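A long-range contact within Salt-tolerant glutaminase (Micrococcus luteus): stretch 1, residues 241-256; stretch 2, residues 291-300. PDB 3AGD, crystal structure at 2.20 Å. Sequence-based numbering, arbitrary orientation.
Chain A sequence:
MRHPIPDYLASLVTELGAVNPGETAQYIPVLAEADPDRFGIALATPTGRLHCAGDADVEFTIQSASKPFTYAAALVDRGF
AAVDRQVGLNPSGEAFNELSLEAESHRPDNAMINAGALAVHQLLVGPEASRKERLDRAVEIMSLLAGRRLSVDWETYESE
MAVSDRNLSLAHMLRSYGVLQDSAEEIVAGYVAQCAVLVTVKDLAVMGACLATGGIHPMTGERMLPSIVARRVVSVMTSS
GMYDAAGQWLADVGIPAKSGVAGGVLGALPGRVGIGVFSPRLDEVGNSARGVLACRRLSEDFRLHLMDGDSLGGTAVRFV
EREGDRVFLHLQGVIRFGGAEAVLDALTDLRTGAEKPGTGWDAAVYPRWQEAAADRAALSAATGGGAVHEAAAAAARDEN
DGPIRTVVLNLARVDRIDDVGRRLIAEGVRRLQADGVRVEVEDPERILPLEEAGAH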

# COMPACT_ATOMS: atom_id res chain seq x y z
N GLY A 241 -8.00 -12.77 -1.02
CA GLY A 241 -7.01 -13.82 -1.25
C GLY A 241 -6.75 -14.77 -0.09
O GLY A 241 -6.62 -15.98 -0.29
N MET A 242 -6.67 -14.23 1.13
CA MET A 242 -6.40 -15.05 2.31
C MET A 242 -7.49 -14.87 3.36
O MET A 242 -7.23 -14.86 4.57
CB MET A 242 -5.05 -14.64 2.91
CG MET A 242 -3.87 -14.76 1.95
SD MET A 242 -3.55 -16.45 1.42
CE MET A 242 -2.92 -17.16 2.90
N TYR A 243 -8.73 -14.75 2.88
CA TYR A 243 -9.90 -14.53 3.72
C TYR A 243 -10.09 -15.43 4.94
O TYR A 243 -10.44 -14.96 6.02
CB TYR A 243 -11.17 -14.61 2.86
CG TYR A 243 -12.35 -13.87 3.45
CD1 TYR A 243 -12.46 -12.48 3.32
CD2 TYR A 243 -13.37 -14.55 4.13
CE1 TYR A 243 -13.54 -11.79 3.84
CE2 TYR A 243 -14.46 -13.86 4.66
CZ TYR A 243 -14.54 -12.48 4.51
OH TYR A 243 -15.61 -11.79 5.03
N ASP A 244 -9.88 -16.73 4.76
CA ASP A 244 -10.09 -17.67 5.86
C ASP A 244 -8.83 -18.07 6.62
O ASP A 244 -8.85 -19.05 7.38
CB ASP A 244 -10.82 -18.92 5.36
CG ASP A 244 -12.28 -18.64 5.00
OD1 ASP A 244 -13.01 -18.09 5.86
OD2 ASP A 244 -12.70 -18.97 3.87
N ALA A 245 -7.74 -17.33 6.42
CA ALA A 245 -6.50 -17.64 7.13
C ALA A 245 -6.64 -17.16 8.57
O ALA A 245 -7.48 -16.30 8.87
CB ALA A 245 -5.33 -16.94 6.45
N ALA A 246 -5.83 -17.71 9.47
CA ALA A 246 -5.87 -17.33 10.88
C ALA A 246 -5.56 -15.84 11.04
O ALA A 246 -4.73 -15.29 10.31
CB ALA A 246 -4.87 -18.16 11.67
N GLY A 247 -6.21 -15.20 12.01
CA GLY A 247 -6.00 -13.78 12.23
C GLY A 247 -6.60 -12.96 11.10
O GLY A 247 -7.65 -13.31 10.57
N GLN A 248 -5.94 -11.86 10.73
CA GLN A 248 -6.42 -11.03 9.63
C GLN A 248 -5.18 -10.72 8.81
O GLN A 248 -4.32 -9.94 9.23
CB GLN A 248 -7.05 -9.74 10.18
CG GLN A 248 -8.15 -9.15 9.31
CD GLN A 248 -7.63 -8.19 8.26
OE1 GLN A 248 -6.63 -7.50 8.47
NE2 GLN A 248 -8.32 -8.12 7.13
N TRP A 249 -5.09 -11.35 7.64
CA TRP A 249 -3.94 -11.25 6.75
C TRP A 249 -3.38 -9.86 6.44
O TRP A 249 -2.18 -9.64 6.60
CB TRP A 249 -4.24 -11.98 5.44
CG TRP A 249 -3.01 -12.31 4.66
CD1 TRP A 249 -2.49 -11.61 3.61
CD2 TRP A 249 -2.14 -13.42 4.88
NE1 TRP A 249 -1.35 -12.22 3.16
CE2 TRP A 249 -1.11 -13.33 3.92
CE3 TRP A 249 -2.13 -14.49 5.79
CZ2 TRP A 249 -0.07 -14.27 3.84
CZ3 TRP A 249 -1.10 -15.42 5.71
CH2 TRP A 249 -0.09 -15.31 4.74
N LEU A 250 -4.22 -8.94 6.00
CA LEU A 250 -3.74 -7.60 5.68
C LEU A 250 -3.03 -6.97 6.88
O LEU A 250 -1.92 -6.46 6.74
CB LEU A 250 -4.91 -6.72 5.21
CG LEU A 250 -4.70 -5.25 4.82
CD1 LEU A 250 -4.84 -4.38 6.04
CD2 LEU A 250 -3.34 -5.06 4.16
N ALA A 251 -3.65 -7.03 8.05
CA ALA A 251 -3.06 -6.44 9.25
C ALA A 251 -1.81 -7.17 9.75
O ALA A 251 -0.79 -6.54 10.02
CB ALA A 251 -4.09 -6.36 10.37
N ASP A 252 -1.90 -8.49 9.88
CA ASP A 252 -0.77 -9.27 10.38
C ASP A 252 0.40 -9.43 9.42
O ASP A 252 1.56 -9.36 9.84
CB ASP A 252 -1.23 -10.67 10.81
CG ASP A 252 -2.38 -10.64 11.80
OD1 ASP A 252 -2.46 -9.69 12.61
OD2 ASP A 252 -3.19 -11.58 11.78
N VAL A 253 0.12 -9.67 8.15
CA VAL A 253 1.17 -9.90 7.17
C VAL A 253 1.37 -8.73 6.20
O VAL A 253 2.50 -8.31 5.95
CB VAL A 253 0.88 -11.20 6.37
CG1 VAL A 253 2.10 -11.65 5.60
CG2 VAL A 253 0.43 -12.30 7.32
N GLY A 254 0.26 -8.23 5.66
CA GLY A 254 0.35 -7.11 4.75
C GLY A 254 0.90 -7.43 3.37
O GLY A 254 1.36 -6.53 2.66
N ILE A 255 0.85 -8.70 2.98
CA ILE A 255 1.34 -9.11 1.66
C ILE A 255 0.22 -9.76 0.85
O ILE A 255 -0.16 -10.90 1.11
CB ILE A 255 2.51 -10.12 1.78
CG1 ILE A 255 3.69 -9.46 2.50
CG2 ILE A 255 2.95 -10.58 0.39
CD1 ILE A 255 4.87 -10.40 2.71
N PRO A 256 -0.34 -9.03 -0.13
CA PRO A 256 -1.42 -9.59 -0.95
C PRO A 256 -1.02 -10.99 -1.41
O PRO A 256 0.04 -11.16 -2.00
CB PRO A 256 -1.52 -8.59 -2.10
CG PRO A 256 -1.16 -7.28 -1.43
CD PRO A 256 0.01 -7.66 -0.56
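Stretch 2 (291-300) GVLACRRLSE

The most distinctive feature of this contact is the guanidinium of Arg296, which lies with one face over the edge of the Trp249 indole, NH2 3.9 Å from CZ3, while its edge meets Ala246 O. There NH2 gives a weak hydrogen bond to Ala246 O (3.3 Å), and a water accepts from NH1 at 3.1 Å and donates to Ala246 O and Asp252 OD2, so one water links Arg296 to Asp252 OD2 and to the loop carbonyl. A long, extended arginine suits this place because its flat end can lay a face against the edge of an aromatic ring and still donate in its own plane.

Stretch 2 is helical throughout, with phi near -65° and psi near -40°. It runs in the same general sense as stretch 1, a loop with a short helix at 249-252: Ala245 lies nearest Val292 (CA to CA 8.8 Å), and Val253 nearest Arg296 (5.6 Å). Val292 fills the early end, its CG2 3.6 Å from Met242 CE and its CG1 3.6 Å from Trp249 CZ3. One turn on, Cys295 packs its small side chain at the edge of the Trp249 indole, Cys295 CB being 3.9 Å from Trp249 CZ2. Farther along, Ser299 brings OG within 2.7 Å of Val253 O, while its CB packs 3.8 Å from Ile255 CD1; a compact polar residue serves both neighbours.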

# COMPACT_ATOMS: atom_id res chain seq x y z
N GLY A 291 3.94 -22.71 3.25
CA GLY A 291 3.91 -21.62 2.28
C GLY A 291 3.38 -20.36 2.93
O GLY A 291 3.90 -19.27 2.71
N VAL A 292 2.33 -20.52 3.73
CA VAL A 292 1.73 -19.39 4.42
C VAL A 292 2.69 -18.92 5.52
O VAL A 292 2.93 -17.73 5.69
CB VAL A 292 0.36 -19.79 5.03
CG1 VAL A 292 -0.01 -18.85 6.16
CG2 VAL A 292 -0.71 -19.75 3.95
N LEU A 293 3.24 -19.88 6.26
CA LEU A 293 4.16 -19.56 7.34
C LEU A 293 5.38 -18.80 6.82
O LEU A 293 5.90 -17.92 7.50
CB LEU A 293 4.60 -20.84 8.05
CG LEU A 293 5.49 -20.67 9.28
CD1 LEU A 293 4.83 -19.73 10.29
CD2 LEU A 293 5.75 -22.03 9.91
N ALA A 294 5.82 -19.16 5.62
CA ALA A 294 6.97 -18.49 5.01
C ALA A 294 6.63 -17.03 4.70
O ALA A 294 7.47 -16.15 4.83
CB ALA A 294 7.39 -19.23 3.73
N CYS A 295 5.39 -16.78 4.28
CA CYS A 295 4.97 -15.41 3.98
C CYS A 295 4.93 -14.56 5.25
O CYS A 295 5.29 -13.38 5.23
CB CYS A 295 3.60 -15.40 3.29
SG CYS A 295 3.64 -16.01 1.57
N ARG A 296 4.51 -15.16 6.36
CA ARG A 296 4.46 -14.45 7.64
C ARG A 296 5.88 -14.09 8.06
O ARG A 296 6.13 -12.99 8.55
CB ARG A 296 3.81 -15.32 8.72
CG ARG A 296 2.32 -15.60 8.50
CD ARG A 296 1.75 -16.43 9.65
NE ARG A 296 0.39 -16.90 9.41
CZ ARG A 296 -0.71 -16.14 9.49
NH1 ARG A 296 -0.62 -14.85 9.80
NH2 ARG A 296 -1.90 -16.68 9.26
N ARG A 297 6.82 -15.01 7.86
CA ARG A 297 8.22 -14.76 8.22
C ARG A 297 8.86 -13.72 7.30
O ARG A 297 9.66 -12.90 7.76
CB ARG A 297 9.02 -16.06 8.18
CG ARG A 297 8.86 -16.94 9.42
CD ARG A 297 9.51 -16.29 10.64
NE ARG A 297 10.98 -16.29 10.58
CZ ARG A 297 11.75 -17.33 10.91
NH1 ARG A 297 11.20 -18.46 11.33
NH2 ARG A 297 13.07 -17.24 10.81
N LEU A 298 8.52 -13.74 6.01
CA LEU A 298 9.09 -12.76 5.09
C LEU A 298 8.64 -11.37 5.50
O LEU A 298 9.43 -10.42 5.49
CB LEU A 298 8.63 -13.05 3.66
CG LEU A 298 9.24 -14.25 2.94
CD1 LEU A 298 8.59 -14.41 1.57
CD2 LEU A 298 10.74 -14.04 2.78
N SER A 299 7.37 -11.25 5.86
CA SER A 299 6.81 -9.97 6.29
C SER A 299 7.48 -9.47 7.58
O SER A 299 7.85 -8.30 7.68
CB SER A 299 5.30 -10.11 6.52
OG SER A 299 4.79 -8.99 7.24
N GLU A 300 7.64 -10.36 8.55
CA GLU A 300 8.26 -9.98 9.82
C GLU A 300 9.77 -9.77 9.77
O GLU A 300 10.27 -8.77 10.30
CB GLU A 300 7.94 -11.01 10.90
CG GLU A 300 8.60 -10.67 12.23
CD GLU A 300 8.22 -11.62 13.35
OE1 GLU A 300 8.38 -12.85 13.17
OE2 GLU A 300 7.76 -11.13 14.41
O HOH W 1 -3.09 -19.44 8.86
O HOH W 2 -3.15 -13.16 9.52
O HOH W 3 4.04 -11.78 9.89
O HOH W 4 4.19 -9.00 9.75